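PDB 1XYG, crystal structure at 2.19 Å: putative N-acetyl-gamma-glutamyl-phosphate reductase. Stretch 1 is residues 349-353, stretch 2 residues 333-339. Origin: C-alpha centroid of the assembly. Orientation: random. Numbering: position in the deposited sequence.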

ATOM      1  N   THR A 349     -12.677  20.315 -23.164  1.00 33.16           N
ATOM      2  CA  THR A 349     -12.801  19.844 -21.786  1.00 31.92           C
ATOM      3  C   THR A 349     -14.080  19.070 -21.491  1.00 32.91           C
ATOM      4  O   THR A 349     -14.306  18.640 -20.354  1.00 29.84           O
ATOM      5  CB  THR A 349     -12.752  21.015 -20.794  1.00 33.06           C
ATOM      6  OG1 THR A 349     -13.904  21.840 -20.997  1.00 33.42           O
ATOM      7  CG2 THR A 349     -11.474  21.834 -20.980  1.00 31.99           C
ATOM      8  N   THR A 350     -14.921  18.885 -22.500  1.00 32.00           N
ATOM      9  CA  THR A 350     -16.173  18.170 -22.281  1.00 32.84           C
ATOM     10  C   THR A 350     -15.980  16.803 -21.631  1.00 33.76           C
ATOM     11  O   THR A 350     -15.250  15.946 -22.144  1.00 32.68           O
ATOM     12  CB  THR A 350     -16.965  17.972 -23.591  1.00 32.86           C
ATOM     13  OG1 THR A 350     -17.340  19.245 -24.126  1.00 33.44           O
ATOM     14  CG2 THR A 350     -18.227  17.167 -23.317  1.00 31.60           C
ATOM     15  N   GLY A 351     -16.650  16.607 -20.499  1.00 33.16           N
ATOM     16  CA  GLY A 351     -16.567  15.351 -19.780  1.00 32.52           C
ATOM     17  C   GLY A 351     -15.181  15.011 -19.254  1.00 33.27           C
ATOM     18  O   GLY A 351     -14.884  13.844 -18.991  1.00 32.44           O
ATOM     19  N   LEU A 352     -14.330  16.022 -19.094  1.00 31.13           N
ATOM     20  CA  LEU A 352     -12.975  15.802 -18.600  1.00 29.88           C
ATOM     21  C   LEU A 352     -12.619  16.712 -17.434  1.00 28.16           C
ATOM     22  O   LEU A 352     -11.446  16.929 -17.158  1.00 28.27           O
ATOM     23  CB  LEU A 352     -11.959  16.027 -19.724  1.00 28.39           C
ATOM     24  CG  LEU A 352     -11.862  14.967 -20.824  1.00 29.76           C
ATOM     25  CD1 LEU A 352     -11.011  15.515 -21.966  1.00 27.53           C
ATOM     26  CD2 LEU A 352     -11.265  13.663 -20.248  1.00 27.89           C
ATOM     27  N   LEU A 353     -13.622  17.237 -16.742  1.00 26.96           N
ATOM     28  CA  LEU A 353     -13.347  18.128 -15.628  1.00 28.04           C
ATOM     29  C   LEU A 353     -13.377  17.463 -14.251  1.00 30.54           C
ATOM     30  O   LEU A 353     -13.502  18.146 -13.228  1.00 31.39           O
ATOM     31  CB  LEU A 353     -14.310  19.315 -15.665  1.00 26.76           C
ATOM     32  CG  LEU A 353     -14.169  20.196 -16.911  1.00 26.29           C
ATOM     33  CD1 LEU A 353     -15.122  21.376 -16.818  1.00 27.01           C
ATOM     34  CD2 LEU A 353     -12.726  20.684 -17.036  1.00 25.82           C
TER
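Stretch 2 333-339: SGQALQN

Stretch 2 is helical throughout, a segment of a longer helix that begins before Ser333 and continues past Asn339. Its phi/psi pairs stay close to the alpha-helical values, from -57/-41 at Gln338 to -72/-45 at Asn339, and three i to i+4 hydrogen bonds confirm the assignment: Leu337 N to Ser333 O at 3.0 Å, Gln338 N to Gly334 O at 2.9 Å and Asn339 N to Gln335 O at 2.9 Å. Stretch 1 contains no regular helix or strand. Thr349 to Leu352 form a type II beta turn, closed by the hydrogen bond from Leu352 N to Thr349 O at 2.9 Å. The central residues carry the expected torsions, -53/124 at Thr350 and 63/22 at Gly351; the positive phi of the latter is a conformation that by itself favours glycine. Since stretch 1 is a turn rather than a rod, the packing is better described by contacts than by a crossing angle.

The backbones come nearest at Leu352 and Gly334, whose CA atoms are 7.0 Å apart. No hydrogen bond links the two stretches, and together they bury a modest 191 Å², so the helix meets the turn through van der Waals packing.

Leu352 is the centre of this contact. It is buried, its CA-to-CB bond points toward the helix, and 84 Å² of its surface is covered by stretch 2. In the m, t rotamer (chi1 -73°, chi2 169°) both methyls face the helix and share Gly334 O, an oxygen already engaged by Gln338 N one helical turn on, which is 3.6 Å from Leu352 CD2 and 3.8 Å from Leu352 CD1. Leu352 CD1 lies 3.5 Å from Gln338 CA and 3.6 Å from Gln338 CB, against the base of that side chain. Leu352 CD2 lies 3.8 Å from Leu337 CD2. Gly334, Leu337 and Gln338 are thus brought together by the i, i+3, i+4 spacing that places residues on one side of a helix.

Leu337 answers from the helix, its CA-to-CB bond directed toward the turn and its rotamer t, p (179°, 56°). Besides meeting Leu352, its CD2 approaches the turn's backbone, 4.0 Å from Gly351 O and 4.3 Å from Thr350 O. By contrast, Gln335 and Asn339 direct their CA-to-CB bonds away from the turn and make no contact with it. The polar end of Gln338 is hydrogen-bonded outside the two stretches, while its CB packs against Leu352.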

ATOM      1  N   SER A 333      -6.435   7.284 -21.610  1.00 25.16           N
ATOM      2  CA  SER A 333      -7.829   7.493 -21.958  1.00 24.61           C
ATOM      3  C   SER A 333      -8.348   8.920 -21.837  1.00 26.07           C
ATOM      4  O   SER A 333      -9.227   9.327 -22.603  1.00 26.16           O
ATOM      5  CB  SER A 333      -8.694   6.534 -21.146  1.00 25.76           C
ATOM      6  OG  SER A 333      -8.341   5.191 -21.437  1.00 27.13           O
ATOM      7  N   GLY A 334      -7.819   9.678 -20.881  1.00 26.03           N
ATOM      8  CA  GLY A 334      -8.249  11.060 -20.723  1.00 24.81           C
ATOM      9  C   GLY A 334      -7.834  11.883 -21.929  1.00 24.20           C
ATOM     10  O   GLY A 334      -8.628  12.642 -22.484  1.00 24.51           O
ATOM     11  N   GLN A 335      -6.584  11.733 -22.349  1.00 26.11           N
ATOM     12  CA  GLN A 335      -6.102  12.469 -23.507  1.00 26.35           C
ATOM     13  C   GLN A 335      -6.821  11.990 -24.769  1.00 27.16           C
ATOM     14  O   GLN A 335      -7.111  12.784 -25.664  1.00 27.98           O
ATOM     15  CB  GLN A 335      -4.589  12.286 -23.661  1.00 26.91           C
ATOM     16  CG  GLN A 335      -4.002  13.038 -24.843  1.00 23.85           C
ATOM     17  CD  GLN A 335      -2.584  13.497 -24.578  1.00 25.68           C
ATOM     18  OE1 GLN A 335      -2.304  14.700 -24.535  1.00 25.78           O
ATOM     19  NE2 GLN A 335      -1.678  12.543 -24.389  1.00 23.81           N
ATOM     20  N   ALA A 336      -7.107  10.692 -24.835  1.00 25.90           N
ATOM     21  CA  ALA A 336      -7.801  10.123 -25.982  1.00 26.64           C
ATOM     22  C   ALA A 336      -9.145  10.834 -26.166  1.00 28.76           C
ATOM     23  O   ALA A 336      -9.514  11.223 -27.282  1.00 27.60           O
ATOM     24  CB  ALA A 336      -8.020   8.625 -25.775  1.00 23.09           C
ATOM     25  N   LEU A 337      -9.872  11.004 -25.065  1.00 29.07           N
ATOM     26  CA  LEU A 337     -11.163  11.668 -25.104  1.00 29.71           C
ATOM     27  C   LEU A 337     -10.970  13.147 -25.418  1.00 30.04           C
ATOM     28  O   LEU A 337     -11.765  13.743 -26.148  1.00 30.86           O
ATOM     29  CB  LEU A 337     -11.886  11.507 -23.765  1.00 29.30           C
ATOM     30  CG  LEU A 337     -13.258  12.185 -23.660  1.00 29.88           C
ATOM     31  CD1 LEU A 337     -14.168  11.701 -24.775  1.00 27.32           C
ATOM     32  CD2 LEU A 337     -13.870  11.886 -22.303  1.00 28.59           C
ATOM     33  N   GLN A 338      -9.911  13.731 -24.863  1.00 30.74           N
ATOM     34  CA  GLN A 338      -9.604  15.138 -25.099  1.00 29.38           C
ATOM     35  C   GLN A 338      -9.465  15.354 -26.602  1.00 28.37           C
ATOM     36  O   GLN A 338      -9.936  16.349 -27.141  1.00 29.17           O
ATOM     37  CB  GLN A 338      -8.297  15.529 -24.401  1.00 29.42           C
ATOM     38  CG  GLN A 338      -8.078  17.040 -24.268  1.00 28.72           C
ATOM     39  CD  GLN A 338      -6.803  17.387 -23.513  1.00 28.38           C
ATOM     40  OE1 GLN A 338      -6.330  16.610 -22.682  1.00 28.66           O
ATOM     41  NE2 GLN A 338      -6.250  18.563 -23.788  1.00 27.70           N
ATOM     42  N   ASN A 339      -8.824  14.405 -27.275  1.00 28.90           N
ATOM     43  CA  ASN A 339      -8.620  14.492 -28.719  1.00 28.49           C
ATOM     44  C   ASN A 339      -9.913  14.273 -29.496  1.00 28.18           C
ATOM     45  O   ASN A 339     -10.213  15.012 -30.433  1.00 26.41           O
ATOM     46  CB  ASN A 339      -7.581  13.470 -29.184  1.00 28.67           C
ATOM     47  CG  ASN A 339      -6.173  13.860 -28.807  1.00 30.37           C
ATOM     48  OD1 ASN A 339      -5.792  15.036 -28.905  1.00 29.74           O
ATOM     49  ND2 ASN A 339      -5.378  12.874 -28.388  1.00 29.25           N
TER